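Local coordinates for SH2 domain-containing protein 3C (Homo sapiens, PDB 3T6G), which acts as an adapter in integrin-mediated adhesion and migration, its C-terminal Cdc25-homology domain, the part present here, being closed and unable to carry out canonical nucleotide exchange, at residues Leu45-His56 with Phe267-Phe277. The protein carries 2 engineered substitutions. Sequence-based numbering, arbitrary orientation.
Sequences LAEVDARTLARH and FQARPELLEVF
With CG anti to its carbonyl carbon (chi1 -79°) H56 lays its imidazole between F267 and L273, while F267, whose CG lies anti to the backbone N (chi1 -178°), brings its ring edge onto one imidazole face. The two rings form a T-shaped pair, planes at 85°. Over the opposite face sits L273 CD1, a CH-pi contact 3.5 Å from the imidazole centroid. Both ring nitrogens are used: H56 NE2 accepts, nearly in the ring plane, from R270 N at 2.9 Å, and H56 ND1 donates to T52 O at 2.8 Å, a more bent bond. Replacing H56 by alanine is likely to leave R270 N without its acceptor and to open a gap between F267 and L273. Beside this, L53 CD2 packs 3.7 Å from L273 CD2 and also meets the F277 ring edge, whereas L45 CD2 reaches F277 CZ at 3.8 Å. M106 and M109 of helix 93-115 continue this apolar packing. At the exposed margin E47 OE1 and R270 NH1 form a long salt bridge of 3.5 Å. Helix 50-64 and helix 271-276 of the Ras-GEF-like domain thus meet around a histidine whose bonds are consistent with a neutral imidazole carrying its proton on ND1.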
ATOM      1  N   LEU A  45      -2.657 -21.894 -12.868  1.00 68.16           N
ATOM      2  CA  LEU A  45      -1.384 -21.407 -12.349  1.00 62.16           C
ATOM      3  C   LEU A  45      -0.256 -22.327 -12.805  1.00 65.57           C
ATOM      4  O   LEU A  45       0.796 -21.859 -13.260  1.00 61.18           O
ATOM      5  CB  LEU A  45      -1.419 -21.280 -10.817  1.00 51.94           C
ATOM      6  CG  LEU A  45      -2.434 -20.281 -10.237  1.00 57.35           C
ATOM      7  CD1 LEU A  45      -2.656 -20.448  -8.713  1.00 49.35           C
ATOM      8  CD2 LEU A  45      -1.984 -18.865 -10.579  1.00 45.14           C
ATOM      9  N   ALA A  46      -0.488 -23.635 -12.705  1.00 69.77           N
ATOM     10  CA  ALA A  46       0.522 -24.629 -13.093  1.00 72.98           C
ATOM     11  C   ALA A  46       0.913 -24.600 -14.570  1.00 76.33           C
ATOM     12  O   ALA A  46       2.070 -24.853 -14.901  1.00 81.52           O
ATOM     13  CB  ALA A  46       0.070 -26.028 -12.713  1.00 53.24           C
ATOM     14  N   GLU A  47      -0.051 -24.307 -15.443  1.00 78.21           N
ATOM     15  CA  GLU A  47       0.145 -24.395 -16.900  1.00 76.60           C
ATOM     16  C   GLU A  47       1.322 -23.568 -17.355  1.00 69.84           C
ATOM     17  O   GLU A  47       1.844 -23.762 -18.446  1.00 76.85           O
ATOM     18  CB  GLU A  47      -1.093 -23.895 -17.668  1.00 74.81           C
ATOM     19  CG  GLU A  47      -2.272 -24.864 -17.752  1.00 79.39           C
ATOM     20  CD  GLU A  47      -3.497 -24.266 -18.456  1.00 86.43           C
ATOM     21  OE1 GLU A  47      -3.331 -23.324 -19.272  1.00 85.15           O
ATOM     22  OE2 GLU A  47      -4.630 -24.737 -18.185  1.00 89.47           O
ATOM     23  N   VAL A  48       1.738 -22.622 -16.529  1.00 61.88           N
ATOM     24  CA  VAL A  48       2.580 -21.581 -17.059  1.00 58.46           C
ATOM     25  C   VAL A  48       3.705 -21.194 -16.100  1.00 57.36           C
ATOM     26  O   VAL A  48       3.560 -21.280 -14.881  1.00 56.33           O
ATOM     27  CB  VAL A  48       1.712 -20.374 -17.493  1.00 53.31           C
ATOM     28  CG1 VAL A  48       1.621 -19.319 -16.390  1.00 48.67           C
ATOM     29  CG2 VAL A  48       2.253 -19.781 -18.765  1.00 62.33           C
ATOM     30  N   ASP A  49       4.830 -20.773 -16.663  1.00 51.88           N
ATOM     31  CA  ASP A  49       6.009 -20.525 -15.862  1.00 57.64           C
ATOM     32  C   ASP A  49       5.839 -19.295 -14.943  1.00 63.33           C
ATOM     33  O   ASP A  49       4.880 -18.554 -15.067  1.00 72.04           O
ATOM     34  CB  ASP A  49       7.236 -20.415 -16.772  1.00 54.31           C
ATOM     35  CG  ASP A  49       7.275 -19.118 -17.559  1.00 72.23           C
ATOM     36  OD1 ASP A  49       6.578 -18.147 -17.187  1.00 82.36           O
ATOM     37  OD2 ASP A  49       8.033 -19.057 -18.544  1.00 79.07           O
ATOM     38  N   ALA A  50       6.775 -19.083 -14.027  1.00 66.82           N
ATOM     39  CA  ALA A  50       6.667 -17.989 -13.065  1.00 60.76           C
ATOM     40  C   ALA A  50       6.685 -16.619 -13.730  1.00 62.24           C
ATOM     41  O   ALA A  50       6.021 -15.702 -13.263  1.00 67.07           O
ATOM     42  CB  ALA A  50       7.775 -18.070 -12.059  1.00 57.71           C
ATOM     43  N   ARG A  51       7.445 -16.483 -14.810  1.00 56.60           N
ATOM     44  CA  ARG A  51       7.576 -15.203 -15.488  1.00 61.22           C
ATOM     45  C   ARG A  51       6.253 -14.719 -16.095  1.00 65.66           C
ATOM     46  O   ARG A  51       5.861 -13.575 -15.881  1.00 74.15           O
ATOM     47  CB  ARG A  51       8.686 -15.224 -16.533  1.00 59.59           C
ATOM     48  CG  ARG A  51       8.819 -13.909 -17.282  1.00 68.44           C
ATOM     49  CD  ARG A  51      10.192 -13.753 -17.923  1.00 76.67           C
ATOM     50  NE  ARG A  51      11.274 -13.815 -16.941  1.00 85.40           N
ATOM     51  CZ  ARG A  51      12.546 -14.072 -17.242  1.00 99.45           C
ATOM     52  NH1 ARG A  51      12.904 -14.299 -18.500  1.00104.17           N
ATOM     53  NH2 ARG A  51      13.466 -14.115 -16.287  1.00103.31           N
ATOM     54  N   THR A  52       5.544 -15.585 -16.809  1.00 60.06           N
ATOM     55  CA  THR A  52       4.252 -15.183 -17.346  1.00 61.85           C
ATOM     56  C   THR A  52       3.195 -15.026 -16.226  1.00 60.52           C
ATOM     57  O   THR A  52       2.277 -14.234 -16.335  1.00 68.34           O
ATOM     58  CB  THR A  52       3.795 -16.079 -18.563  1.00 62.99           C
ATOM     59  OG1 THR A  52       2.823 -17.051 -18.160  1.00 65.93           O
ATOM     60  CG2 THR A  52       4.983 -16.776 -19.173  1.00 47.25           C
ATOM     61  N   LEU A  53       3.328 -15.772 -15.144  1.00 56.82           N
ATOM     62  CA  LEU A  53       2.484 -15.529 -13.996  1.00 57.71           C
ATOM     63  C   LEU A  53       2.698 -14.078 -13.572  1.00 65.52           C
ATOM     64  O   LEU A  53       1.750 -13.359 -13.284  1.00 64.04           O
ATOM     65  CB  LEU A  53       2.870 -16.453 -12.842  1.00 51.97           C
ATOM     66  CG  LEU A  53       2.177 -17.805 -12.867  1.00 57.03           C
ATOM     67  CD1 LEU A  53       2.037 -18.299 -11.454  1.00 55.72           C
ATOM     68  CD2 LEU A  53       0.799 -17.723 -13.571  1.00 53.97           C
ATOM     69  N   ALA A  54       3.962 -13.663 -13.568  1.00 61.79           N
ATOM     70  CA  ALA A  54       4.354 -12.351 -13.076  1.00 60.06           C
ATOM     71  C   ALA A  54       3.828 -11.268 -13.989  1.00 63.72           C
ATOM     72  O   ALA A  54       3.294 -10.268 -13.523  1.00 58.07           O
ATOM     73  CB  ALA A  54       5.871 -12.248 -12.963  1.00 52.16           C
ATOM     74  N   ARG A  55       3.986 -11.469 -15.291  1.00 62.23           N
ATOM     75  CA  ARG A  55       3.512 -10.492 -16.247  1.00 55.44           C
ATOM     76  C   ARG A  55       2.016 -10.308 -16.077  1.00 57.43           C
ATOM     77  O   ARG A  55       1.506  -9.188 -16.115  1.00 53.44           O
ATOM     78  CB  ARG A  55       3.835 -10.918 -17.665  1.00 50.23           C
ATOM     79  CG  ARG A  55       5.196 -10.473 -18.145  1.00 63.93           C
ATOM     80  CD  ARG A  55       5.327 -10.697 -19.656  1.00 84.23           C
ATOM     81  NE  ARG A  55       6.706 -10.958 -20.056  1.00 92.94           N
ATOM     82  CZ  ARG A  55       7.200 -12.165 -20.310  1.00104.83           C
ATOM     83  NH1 ARG A  55       6.420 -13.237 -20.226  1.00114.10           N
ATOM     84  NH2 ARG A  55       8.472 -12.301 -20.664  1.00109.51           N
ATOM     85  N   HIS A  56       1.304 -11.405 -15.868  1.00 55.00           N
ATOM     86  CA  HIS A  56      -0.137 -11.304 -15.734  1.00 53.69           C
ATOM     87  C   HIS A  56      -0.617 -10.486 -14.528  1.00 67.66           C
ATOM     88  O   HIS A  56      -1.505  -9.654 -14.690  1.00 64.36           O
ATOM     89  CB  HIS A  56      -0.776 -12.679 -15.771  1.00 42.76           C
ATOM     90  CG  HIS A  56      -0.899 -13.225 -17.160  1.00 56.43           C
ATOM     91  ND1 HIS A  56       0.198 -13.459 -17.962  1.00 53.16           N
ATOM     92  CD2 HIS A  56      -1.986 -13.516 -17.914  1.00 57.92           C
ATOM     93  CE1 HIS A  56      -0.206 -13.893 -19.137  1.00 51.59           C
ATOM     94  NE2 HIS A  56      -1.528 -13.945 -19.134  1.00 57.20           N
ATOM     95  N   PHE A 267       2.642  -7.800 -24.885  1.00 77.49           N
ATOM     96  CA  PHE A 267       2.108  -8.774 -23.945  1.00 74.57           C
ATOM     97  C   PHE A 267       0.908  -9.516 -24.540  1.00 74.04           C
ATOM     98  O   PHE A 267      -0.052  -8.904 -25.009  1.00 75.77           O
ATOM     99  CB  PHE A 267       1.763  -8.135 -22.585  1.00 66.47           C
ATOM    100  CG  PHE A 267       1.245  -9.118 -21.569  1.00 62.37           C
ATOM    101  CD1 PHE A 267       0.157  -8.808 -20.771  1.00 61.18           C
ATOM    102  CD2 PHE A 267       1.819 -10.373 -21.447  1.00 67.13           C
ATOM    103  CE1 PHE A 267      -0.332  -9.715 -19.851  1.00 59.26           C
ATOM    104  CE2 PHE A 267       1.325 -11.294 -20.545  1.00 72.16           C
ATOM    105  CZ  PHE A 267       0.248 -10.960 -19.741  1.00 73.15           C
ATOM    106  N   GLN A 268       0.973 -10.841 -24.522  1.00 73.80           N
ATOM    107  CA  GLN A 268      -0.124 -11.662 -25.026  1.00 79.96           C
ATOM    108  C   GLN A 268      -0.846 -12.348 -23.874  1.00 69.65           C
ATOM    109  O   GLN A 268      -0.465 -13.447 -23.447  1.00 72.64           O
ATOM    110  CB  GLN A 268       0.389 -12.686 -26.049  1.00 88.45           C
ATOM    111  CG  GLN A 268       0.858 -12.064 -27.373  1.00104.73           C
ATOM    112  CD  GLN A 268       1.335 -13.098 -28.404  1.00122.32           C
ATOM    113  OE1 GLN A 268       1.143 -14.313 -28.239  1.00120.99           O
ATOM    114  NE2 GLN A 268       1.960 -12.611 -29.474  1.00129.34           N
ATOM    115  N   ALA A 269      -1.884 -11.696 -23.364  1.00 60.43           N
ATOM    116  CA  ALA A 269      -2.480 -12.143 -22.109  1.00 64.40           C
ATOM    117  C   ALA A 269      -3.411 -13.314 -22.320  1.00 67.15           C
ATOM    118  O   ALA A 269      -4.152 -13.349 -23.295  1.00 68.99           O
ATOM    119  CB  ALA A 269      -3.218 -10.998 -21.403  1.00 59.68           C
ATOM    120  N   ARG A 270      -3.376 -14.270 -21.399  1.00 68.77           N
ATOM    121  CA  ARG A 270      -4.373 -15.326 -21.393  1.00 72.28           C
ATOM    122  C   ARG A 270      -5.493 -14.929 -20.449  1.00 73.40           C
ATOM    123  O   ARG A 270      -5.327 -14.964 -19.235  1.00 83.53           O
ATOM    124  CB  ARG A 270      -3.771 -16.647 -20.934  1.00 73.17           C
ATOM    125  CG  ARG A 270      -2.378 -16.914 -21.450  1.00 77.38           C
ATOM    126  CD  ARG A 270      -1.807 -18.121 -20.739  1.00 76.72           C
ATOM    127  NE  ARG A 270      -0.801 -18.814 -21.535  1.00 82.84           N
ATOM    128  CZ  ARG A 270      -0.803 -20.126 -21.725  1.00 86.09           C
ATOM    129  NH1 ARG A 270      -1.757 -20.867 -21.174  1.00 82.79           N
ATOM    130  NH2 ARG A 270       0.142 -20.698 -22.462  1.00 93.94           N
ATOM    131  N   PRO A 271      -6.635 -14.534 -21.012  1.00 63.11           N
ATOM    132  CA  PRO A 271      -7.887 -14.218 -20.330  1.00 62.09           C
ATOM    133  C   PRO A 271      -8.093 -14.928 -18.988  1.00 67.44           C
ATOM    134  O   PRO A 271      -8.291 -14.249 -17.967  1.00 77.69           O
ATOM    135  CB  PRO A 271      -8.948 -14.677 -21.338  1.00 66.25           C
ATOM    136  CG  PRO A 271      -8.182 -14.922 -22.671  1.00 59.06           C
ATOM    137  CD  PRO A 271      -6.788 -14.394 -22.464  1.00 58.65           C
ATOM    138  N   GLU A 272      -8.050 -16.258 -18.983  1.00 67.87           N
ATOM    139  CA  GLU A 272      -8.370 -17.025 -17.773  1.00 66.72           C
ATOM    140  C   GLU A 272      -7.396 -16.713 -16.658  1.00 66.79           C
ATOM    141  O   GLU A 272      -7.748 -16.677 -15.480  1.00 70.93           O
ATOM    142  CB  GLU A 272      -8.351 -18.523 -18.053  1.00 67.66           C
ATOM    143  CG  GLU A 272      -9.176 -18.951 -19.253  1.00 74.20           C
ATOM    144  CD  GLU A 272      -9.405 -20.452 -19.276  1.00 82.61           C
ATOM    145  OE1 GLU A 272      -8.437 -21.198 -19.546  1.00 82.33           O
ATOM    146  OE2 GLU A 272     -10.548 -20.883 -19.004  1.00 86.23           O
ATOM    147  N   LEU A 273      -6.159 -16.483 -17.053  1.00 69.08           N
ATOM    148  CA  LEU A 273      -5.111 -16.170 -16.115  1.00 66.53           C
ATOM    149  C   LEU A 273      -5.392 -14.815 -15.504  1.00 68.70           C
ATOM    150  O   LEU A 273      -5.262 -14.654 -14.287  1.00 67.05           O
ATOM    151  CB  LEU A 273      -3.765 -16.171 -16.825  1.00 74.99           C
ATOM    152  CG  LEU A 273      -2.724 -17.180 -16.367  1.00 70.39           C
ATOM    153  CD1 LEU A 273      -1.385 -16.769 -16.943  1.00 76.58           C
ATOM    154  CD2 LEU A 273      -2.646 -17.203 -14.850  1.00 67.44           C
ATOM    155  N   LEU A 274      -5.790 -13.843 -16.331  1.00 70.04           N
ATOM    156  CA  LEU A 274      -6.174 -12.523 -15.800  1.00 58.49           C
ATOM    157  C   LEU A 274      -7.316 -12.712 -14.823  1.00 57.04           C
ATOM    158  O   LEU A 274      -7.275 -12.174 -13.713  1.00 58.31           O
ATOM    159  CB  LEU A 274      -6.561 -11.517 -16.892  1.00 57.08           C
ATOM    160  CG  LEU A 274      -5.414 -11.043 -17.787  1.00 56.32           C
ATOM    161  CD1 LEU A 274      -5.843  -9.996 -18.788  1.00 63.67           C
ATOM    162  CD2 LEU A 274      -4.313 -10.502 -16.952  1.00 51.08           C
ATOM    163  N   GLU A 275      -8.319 -13.509 -15.189  1.00 43.88           N
ATOM    164  CA  GLU A 275      -9.397 -13.720 -14.217  1.00 48.43           C
ATOM    165  C   GLU A 275      -8.860 -14.152 -12.843  1.00 61.68           C
ATOM    166  O   GLU A 275      -9.283 -13.607 -11.802  1.00 59.80           O
ATOM    167  CB  GLU A 275     -10.403 -14.729 -14.719  1.00 54.81           C
ATOM    168  CG  GLU A 275     -11.638 -14.822 -13.860  1.00 61.66           C
ATOM    169  CD  GLU A 275     -12.843 -15.294 -14.661  1.00 71.95           C
ATOM    170  OE1 GLU A 275     -12.766 -15.273 -15.913  1.00 73.82           O
ATOM    171  OE2 GLU A 275     -13.863 -15.690 -14.045  1.00 76.71           O
ATOM    172  N   VAL A 276      -7.910 -15.105 -12.854  1.00 56.56           N
ATOM    173  CA  VAL A 276      -7.388 -15.741 -11.634  1.00 50.08           C
ATOM    174  C   VAL A 276      -6.753 -14.709 -10.710  1.00 56.98           C
ATOM    175  O   VAL A 276      -6.858 -14.787  -9.491  1.00 52.66           O
ATOM    176  CB  VAL A 276      -6.357 -16.858 -11.988  1.00 59.02           C
ATOM    177  CG1 VAL A 276      -5.653 -17.336 -10.764  1.00 52.98           C
ATOM    178  CG2 VAL A 276      -7.051 -18.047 -12.706  1.00 46.36           C
ATOM    179  N   PHE A 277      -6.123 -13.713 -11.322  1.00 65.68           N
ATOM    180  CA  PHE A 277      -5.411 -12.668 -10.612  1.00 57.94           C
ATOM    181  C   PHE A 277      -6.274 -11.425 -10.397  1.00 62.72           C
ATOM    182  O   PHE A 277      -5.755 -10.324 -10.147  1.00 56.84           O
ATOM    183  CB  PHE A 277      -4.155 -12.299 -11.395  1.00 52.31           C
ATOM    184  CG  PHE A 277      -3.060 -13.294 -11.252  1.00 61.67           C
ATOM    185  CD1 PHE A 277      -2.633 -13.690  -9.982  1.00 60.02           C
ATOM    186  CD2 PHE A 277      -2.472 -13.867 -12.372  1.00 60.51           C
ATOM    187  CE1 PHE A 277      -1.622 -14.632  -9.837  1.00 56.02           C
ATOM    188  CE2 PHE A 277      -1.458 -14.809 -12.235  1.00 57.11           C
ATOM    189  CZ  PHE A 277      -1.038 -15.194 -10.971  1.00 59.11           C
TER